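Local atomic coordinates of Udp-n-acetylglucosamine pyrophosphorylase (Trypanosoma brucei, PDB entry 4BQH), a protein that probably catalyses the formation of UDP-N-acetyl-alpha-D-glucosamine and diphosphate from UTP and N-acetyl-alpha-D-glucosamine 1-phosphate. Residues 115-120 against 175-180; 154-159 against 198-203. One frame throughout, in Å; residues are numbered along the deposited sequence.

Interaction 1 (115-120 against 175-180)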
loop_
_atom_site.group_PDB
_atom_site.type_symbol
_atom_site.label_atom_id
_atom_site.label_comp_id
_atom_site.label_asym_id
_atom_site.label_seq_id
_atom_site.Cartn_x
_atom_site.Cartn_y
_atom_site.Cartn_z
ATOM N N ALA A 115 3.405 -8.793 -8.624
ATOM C CA ALA A 115 2.145 -8.053 -8.609
ATOM C C ALA A 115 2.302 -6.877 -7.660
ATOM O O ALA A 115 3.049 -6.965 -6.668
ATOM C CB ALA A 115 0.993 -8.935 -8.158
ATOM N N PHE A 116 1.605 -5.781 -7.953
ATOM C CA PHE A 116 1.547 -4.634 -7.040
ATOM C C PHE A 116 0.090 -4.455 -6.641
ATOM O O PHE A 116 -0.764 -4.289 -7.501
ATOM C CB PHE A 116 2.078 -3.326 -7.668
ATOM C CG PHE A 116 2.206 -2.223 -6.662
ATOM C CD1 PHE A 116 1.082 -1.516 -6.239
ATOM C CD2 PHE A 116 3.436 -1.946 -6.081
ATOM C CE1 PHE A 116 1.195 -0.534 -5.258
ATOM C CE2 PHE A 116 3.550 -0.964 -5.097
ATOM C CZ PHE A 116 2.429 -0.280 -4.676
ATOM N N LEU A 117 -0.182 -4.479 -5.341
ATOM C CA LEU A 117 -1.545 -4.379 -4.828
ATOM C C LEU A 117 -1.712 -2.956 -4.284
ATOM O O LEU A 117 -1.040 -2.565 -3.311
ATOM C CB LEU A 117 -1.759 -5.430 -3.737
ATOM C CG LEU A 117 -3.164 -5.672 -3.169
ATOM C CD1 LEU A 117 -3.151 -6.909 -2.274
ATOM C CD2 LEU A 117 -3.684 -4.446 -2.414
ATOM N N ILE A 118 -2.560 -2.160 -4.934
ATOM C CA ILE A 118 -2.811 -0.792 -4.443
ATOM C C ILE A 118 -4.014 -0.797 -3.498
ATOM O O ILE A 118 -5.116 -1.237 -3.882
ATOM C CB ILE A 118 -3.216 0.178 -5.581
ATOM C CG1 ILE A 118 -2.172 0.244 -6.678
ATOM C CG2 ILE A 118 -3.470 1.567 -4.976
ATOM C CD1 ILE A 118 -2.571 1.169 -7.838
ATOM N N LEU A 119 -3.832 -0.313 -2.263
ATOM C CA LEU A 119 -4.962 -0.191 -1.322
ATOM C C LEU A 119 -5.751 1.051 -1.723
ATOM O O LEU A 119 -5.254 2.199 -1.591
ATOM C CB LEU A 119 -4.439 -0.086 0.123
ATOM C CG LEU A 119 -3.479 -1.195 0.582
ATOM C CD1 LEU A 119 -2.776 -0.780 1.867
ATOM C CD2 LEU A 119 -4.224 -2.505 0.795
ATOM N N ALA A 120 -6.959 0.813 -2.229
ATOM C CA ALA A 120 -7.728 1.831 -2.935
ATOM C C ALA A 120 -9.160 1.980 -2.443
ATOM O O ALA A 120 -10.056 2.355 -3.213
ATOM C CB ALA A 120 -7.700 1.550 -4.433
ATOM N N GLN A 175 1.486 -7.416 -12.614
ATOM C CA GLN A 175 0.012 -7.452 -12.448
ATOM C C GLN A 175 -0.377 -6.386 -11.440
ATOM O O GLN A 175 0.218 -6.332 -10.362
ATOM C CB GLN A 175 -0.455 -8.818 -11.961
ATOM C CG GLN A 175 -0.068 -9.963 -12.907
ATOM C CD GLN A 175 -0.739 -9.839 -14.258
ATOM O OE1 GLN A 175 -1.918 -9.494 -14.351
ATOM N NE2 GLN A 175 0.023 -10.097 -15.326
ATOM N N LEU A 176 -1.343 -5.540 -11.806
ATOM C CA LEU A 176 -1.809 -4.477 -10.936
ATOM C C LEU A 176 -3.120 -4.939 -10.311
ATOM O O LEU A 176 -4.085 -5.286 -11.015
ATOM C CB LEU A 176 -2.024 -3.173 -11.732
ATOM C CG LEU A 176 -2.542 -1.996 -10.892
ATOM C CD1 LEU A 176 -1.593 -1.667 -9.745
ATOM C CD2 LEU A 176 -2.753 -0.764 -11.747
ATOM N N LEU A 177 -3.145 -4.948 -8.982
ATOM C CA LEU A 177 -4.320 -5.379 -8.227
ATOM C C LEU A 177 -4.848 -4.144 -7.527
ATOM O O LEU A 177 -4.137 -3.554 -6.699
ATOM C CB LEU A 177 -3.898 -6.431 -7.189
ATOM C CG LEU A 177 -2.875 -7.495 -7.599
ATOM C CD1 LEU A 177 -2.642 -8.435 -6.417
ATOM C CD2 LEU A 177 -3.383 -8.236 -8.829
ATOM N N VAL A 178 -6.056 -3.720 -7.889
ATOM C CA VAL A 178 -6.604 -2.484 -7.338
ATOM C C VAL A 178 -7.678 -2.869 -6.308
ATOM O O VAL A 178 -8.734 -3.381 -6.682
ATOM C CB VAL A 178 -7.211 -1.608 -8.462
ATOM C CG1 VAL A 178 -7.806 -0.321 -7.884
ATOM C CG2 VAL A 178 -6.132 -1.291 -9.480
ATOM N N MET A 179 -7.385 -2.662 -5.023
ATOM C CA MET A 179 -8.305 -3.107 -3.984
ATOM C C MET A 179 -9.289 -2.004 -3.631
ATOM O O MET A 179 -8.992 -1.080 -2.883
ATOM C CB MET A 179 -7.592 -3.640 -2.727
ATOM C CG MET A 179 -8.610 -4.401 -1.861
ATOM S SD MET A 179 -7.836 -5.157 -0.417
ATOM C CE MET A 179 -7.704 -3.746 0.654
ATOM N N THR A 180 -10.480 -2.130 -4.191
ATOM C CA THR A 180 -11.492 -1.089 -4.100
ATOM C C THR A 180 -12.316 -1.305 -2.820
ATOM O O THR A 180 -12.076 -2.240 -2.061
ATOM C CB THR A 180 -12.404 -1.182 -5.322
ATOM O OG1 THR A 180 -12.887 -2.530 -5.423
ATOM C CG2 THR A 180 -11.616 -0.834 -6.604
#

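Interaction 2 (154-159 against 198-203)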
loop_
_atom_site.group_PDB
_atom_site.type_symbol
_atom_site.label_atom_id
_atom_site.label_comp_id
_atom_site.label_asym_id
_atom_site.label_seq_id
_atom_site.Cartn_x
_atom_site.Cartn_y
_atom_site.Cartn_z
ATOM N N LYS A 154 4.644 4.573 -13.156
ATOM C CA LYS A 154 5.804 3.967 -12.510
ATOM C C LYS A 154 5.927 2.493 -12.922
ATOM O O LYS A 154 7.022 2.022 -13.208
ATOM C CB LYS A 154 5.724 4.105 -10.983
ATOM C CG LYS A 154 5.951 5.545 -10.501
ATOM C CD LYS A 154 5.637 5.708 -9.007
ATOM C CE LYS A 154 6.035 7.098 -8.504
ATOM N NZ LYS A 154 5.662 7.262 -7.051
ATOM N N ILE A 155 4.802 1.790 -13.005
ATOM C CA ILE A 155 4.845 0.378 -13.416
ATOM C C ILE A 155 5.367 0.297 -14.841
ATOM O O ILE A 155 6.257 -0.512 -15.138
ATOM C CB ILE A 155 3.457 -0.268 -13.346
ATOM C CG1 ILE A 155 3.059 -0.434 -11.876
ATOM C CG2 ILE A 155 3.420 -1.608 -14.109
ATOM C CD1 ILE A 155 1.661 -0.956 -11.662
ATOM N N ARG A 156 4.807 1.122 -15.717
ATOM C CA ARG A 156 5.261 1.119 -17.133
ATOM C C ARG A 156 6.761 1.365 -17.260
ATOM O O ARG A 156 7.460 0.716 -18.063
ATOM C CB ARG A 156 4.463 2.145 -17.949
ATOM C CG ARG A 156 3.047 1.666 -18.260
ATOM C CD ARG A 156 2.133 2.791 -18.686
ATOM N NE ARG A 156 2.639 3.361 -19.935
ATOM C CZ ARG A 156 2.355 4.579 -20.365
ATOM N NH1 ARG A 156 1.521 5.369 -19.681
ATOM N NH2 ARG A 156 2.905 4.998 -21.492
ATOM N N ARG A 157 7.277 2.321 -16.501
ATOM C CA ARG A 157 8.708 2.607 -16.537
ATOM C C ARG A 157 9.576 1.445 -16.018
ATOM O O ARG A 157 10.582 1.081 -16.646
ATOM C CB ARG A 157 9.016 3.929 -15.823
ATOM C CG ARG A 157 10.463 4.350 -15.915
ATOM C CD ARG A 157 10.908 4.619 -17.348
ATOM N NE ARG A 157 12.321 4.957 -17.286
ATOM C CZ ARG A 157 13.239 4.595 -18.161
ATOM N NH1 ARG A 157 12.916 3.858 -19.221
ATOM N NH2 ARG A 157 14.489 4.986 -17.962
ATOM N N ARG A 158 9.187 0.869 -14.882
ATOM C CA ARG A 158 9.904 -0.283 -14.327
ATOM C C ARG A 158 9.890 -1.471 -15.347
ATOM O O ARG A 158 10.885 -2.189 -15.509
ATOM C CB ARG A 158 9.314 -0.703 -12.972
ATOM C CG ARG A 158 9.633 0.255 -11.799
ATOM C CD ARG A 158 11.107 0.276 -11.380
ATOM N NE ARG A 158 11.267 1.122 -10.189
ATOM C CZ ARG A 158 12.423 1.558 -9.705
ATOM N NH1 ARG A 158 13.557 1.264 -10.309
ATOM N NH2 ARG A 158 12.448 2.284 -8.580
ATOM N N GLN A 159 8.759 -1.671 -16.010
ATOM C CA GLN A 159 8.615 -2.746 -17.022
ATOM C C GLN A 159 9.567 -2.494 -18.180
ATOM O O GLN A 159 10.260 -3.406 -18.658
ATOM C CB GLN A 159 7.170 -2.801 -17.549
ATOM C CG GLN A 159 6.184 -3.486 -16.596
ATOM C CD GLN A 159 4.748 -3.428 -17.082
ATOM O OE1 GLN A 159 3.861 -4.071 -16.519
ATOM N NE2 GLN A 159 4.510 -2.678 -18.170
ATOM N N PHE A 198 -4.425 4.002 -18.157
ATOM C CA PHE A 198 -3.192 4.802 -18.002
ATOM C C PHE A 198 -1.997 4.195 -18.726
ATOM O O PHE A 198 -0.850 4.335 -18.298
ATOM C CB PHE A 198 -2.898 5.084 -16.516
ATOM C CG PHE A 198 -4.075 5.695 -15.785
ATOM C CD1 PHE A 198 -4.423 7.033 -15.988
ATOM C CD2 PHE A 198 -4.864 4.921 -14.934
ATOM C CE1 PHE A 198 -5.523 7.585 -15.327
ATOM C CE2 PHE A 198 -5.963 5.472 -14.267
ATOM C CZ PHE A 198 -6.284 6.806 -14.471
ATOM N N GLY A 199 -2.283 3.561 -19.852
ATOM C CA GLY A 199 -1.236 2.982 -20.691
ATOM C C GLY A 199 -0.930 1.518 -20.412
ATOM O O GLY A 199 -0.168 0.899 -21.155
ATOM N N LEU A 200 -1.509 0.966 -19.339
ATOM C CA LEU A 200 -1.392 -0.465 -19.038
ATOM C C LEU A 200 -2.303 -1.305 -19.930
ATOM O O LEU A 200 -3.273 -0.801 -20.482
ATOM C CB LEU A 200 -1.751 -0.757 -17.573
ATOM C CG LEU A 200 -0.877 -0.051 -16.533
ATOM C CD1 LEU A 200 -1.410 -0.347 -15.137
ATOM C CD2 LEU A 200 0.571 -0.492 -16.631
ATOM N N GLU A 201 -2.011 -2.593 -20.053
ATOM C CA GLU A 201 -2.959 -3.517 -20.696
ATOM C C GLU A 201 -4.135 -3.809 -19.777
ATOM O O GLU A 201 -3.945 -4.070 -18.597
ATOM C CB GLU A 201 -2.277 -4.840 -21.028
ATOM C CG GLU A 201 -1.067 -4.734 -21.945
ATOM C CD GLU A 201 -0.264 -6.039 -22.019
ATOM O OE1 GLU A 201 -0.384 -6.909 -21.118
ATOM O OE2 GLU A 201 0.514 -6.197 -22.980
ATOM N N ARG A 202 -5.351 -3.793 -20.319
ATOM C CA ARG A 202 -6.528 -4.121 -19.531
ATOM C C ARG A 202 -6.366 -5.463 -18.808
ATOM O O ARG A 202 -6.781 -5.602 -17.658
ATOM C CB ARG A 202 -7.786 -4.113 -20.413
ATOM C CG ARG A 202 -9.050 -4.655 -19.757
ATOM C CD ARG A 202 -10.274 -4.559 -20.666
ATOM N NE ARG A 202 -9.935 -4.804 -22.066
ATOM C CZ ARG A 202 -9.961 -3.877 -23.031
ATOM N NH1 ARG A 202 -10.335 -2.623 -22.770
ATOM N NH2 ARG A 202 -9.616 -4.211 -24.271
ATOM N N GLU A 203 -5.734 -6.429 -19.475
ATOM C CA GLU A 203 -5.598 -7.785 -18.938
ATOM C C GLU A 203 -4.683 -7.858 -17.702
ATOM O O GLU A 203 -4.754 -8.826 -16.946
ATOM C CB GLU A 203 -5.084 -8.746 -20.015
ATOM C CG GLU A 203 -6.063 -9.008 -21.163
ATOM C CD GLU A 203 -6.190 -7.860 -22.176
ATOM O OE1 GLU A 203 -5.385 -6.877 -22.160
ATOM O OE2 GLU A 203 -7.125 -7.947 -23.019
#

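Interaction 1 (115-120 against 175-180)
The carbonyl oxygen of L177 is held from the neighbouring strand by the backbone of two successive residues. I118 N lies 2.7 Å from L177 O, with a C=O...donor angle of 178°, and L117 CA adds a CA-H...O contact to L177 O at 3.3 Å. This is one rung of a parallel ladder between strands 115-119 and 175-180, whose axes diverge by 19°, in the mixed sheet at the heart of this GT-A-type nucleotidyltransferase. Helix 147-166 lies between them in sequence, so the strands and this helix form a beta-alpha-beta unit. The ladder runs on through F116 N to Q175 O, L177 N to F116 O and M179 N to I118 O, closing with A120 N to M179 O, a more bent bond just ahead of the glycine-rich loop that marks the family.

On the face carrying A115, L117, L119, L177 and M179, the methyl L177 CD1 reaches back between two side chains of the other strand, 4.1 Å from both A115 CB and L117 CB; L117 and L177 cross at about a right angle. M179 and L119 instead lie side by side and point the same way. M179 is bent at chi3 (79°), and its CE rests 3.7 Å from L119 CD2. V241 of helix 241-246 packs against both residues, while strand 275-280 flanks 115-119 on its other edge.

On the reverse face, L176 stretches one branch across the strand gap. The methyl L176 CD1 sits 3.5 Å from F116 O and meets I118 CD1 at 3.6 Å. Farther along, A120 CB points toward the other strand and touches V178 CG1 at 3.9 Å.

Interaction 2 (154-159 against 198-203)
R156 lays its guanidinium against the backbone of G199, turning one face to the glycine: G199 CA sits 3.5 Å above the plane of the R156 guanidinium, offset toward the rim. With no side chain on G199, the group can settle this close to the main chain. The arm of R156 is extended through CD and then bends, chi3 of 63° placing NE out of line with the preceding methylenes. From there NH1 reaches F198 O at 2.9 Å. The hydrogen bond is far from straight, with an N-H...O angle of 134°, and NH1 stands above the carbonyl plane, 39° out of it. R156 CD also lies close to the same oxygen, 3.4 Å from F198 O.

Helix 147-166 is the crossover helix between parallel strands 114-119 and 175-180, and here it is fastened to the next crossover of the sheet, at the loop leading from helix 185-194 into strand 205-209. The ring of F198 turns away from R156 and instead packs on F148, M149 and C152, one to two turns earlier on the helix, meeting the ring of F192 edge-to-face.

Nearer the helix backbone, L200 supplies a single methyl to two neighbouring helix residues. The side chains of R156 and L200 cross obliquely, and L200 CD2 lies 3.7 Å from R156 CG, at the aliphatic base of the arginine. I155 meets the same methyl at about a right angle to the leucine, with I155 CG2 at 4.0 Å from L200 CD2. C152 touches L200 as well, one turn back on the helix.

L176 joins the two contacts, whose centres are 13 Å apart. Its CD1 belongs to the ladder of interaction 1 yet also meets I155 CD1 at 3.8 Å, while its CD2 packs 3.7 Å from L200 CD1 of interaction 2. The helix and the loop thus both press on the sheet face that carries L176. Along the chain the segments of the two contacts alternate, the 198-203 loop coming after the second strand. In interaction 1 the side chain of M179, on the face opposite L176, is about 8 Å from the bound inhibitor, which is described as allosteric.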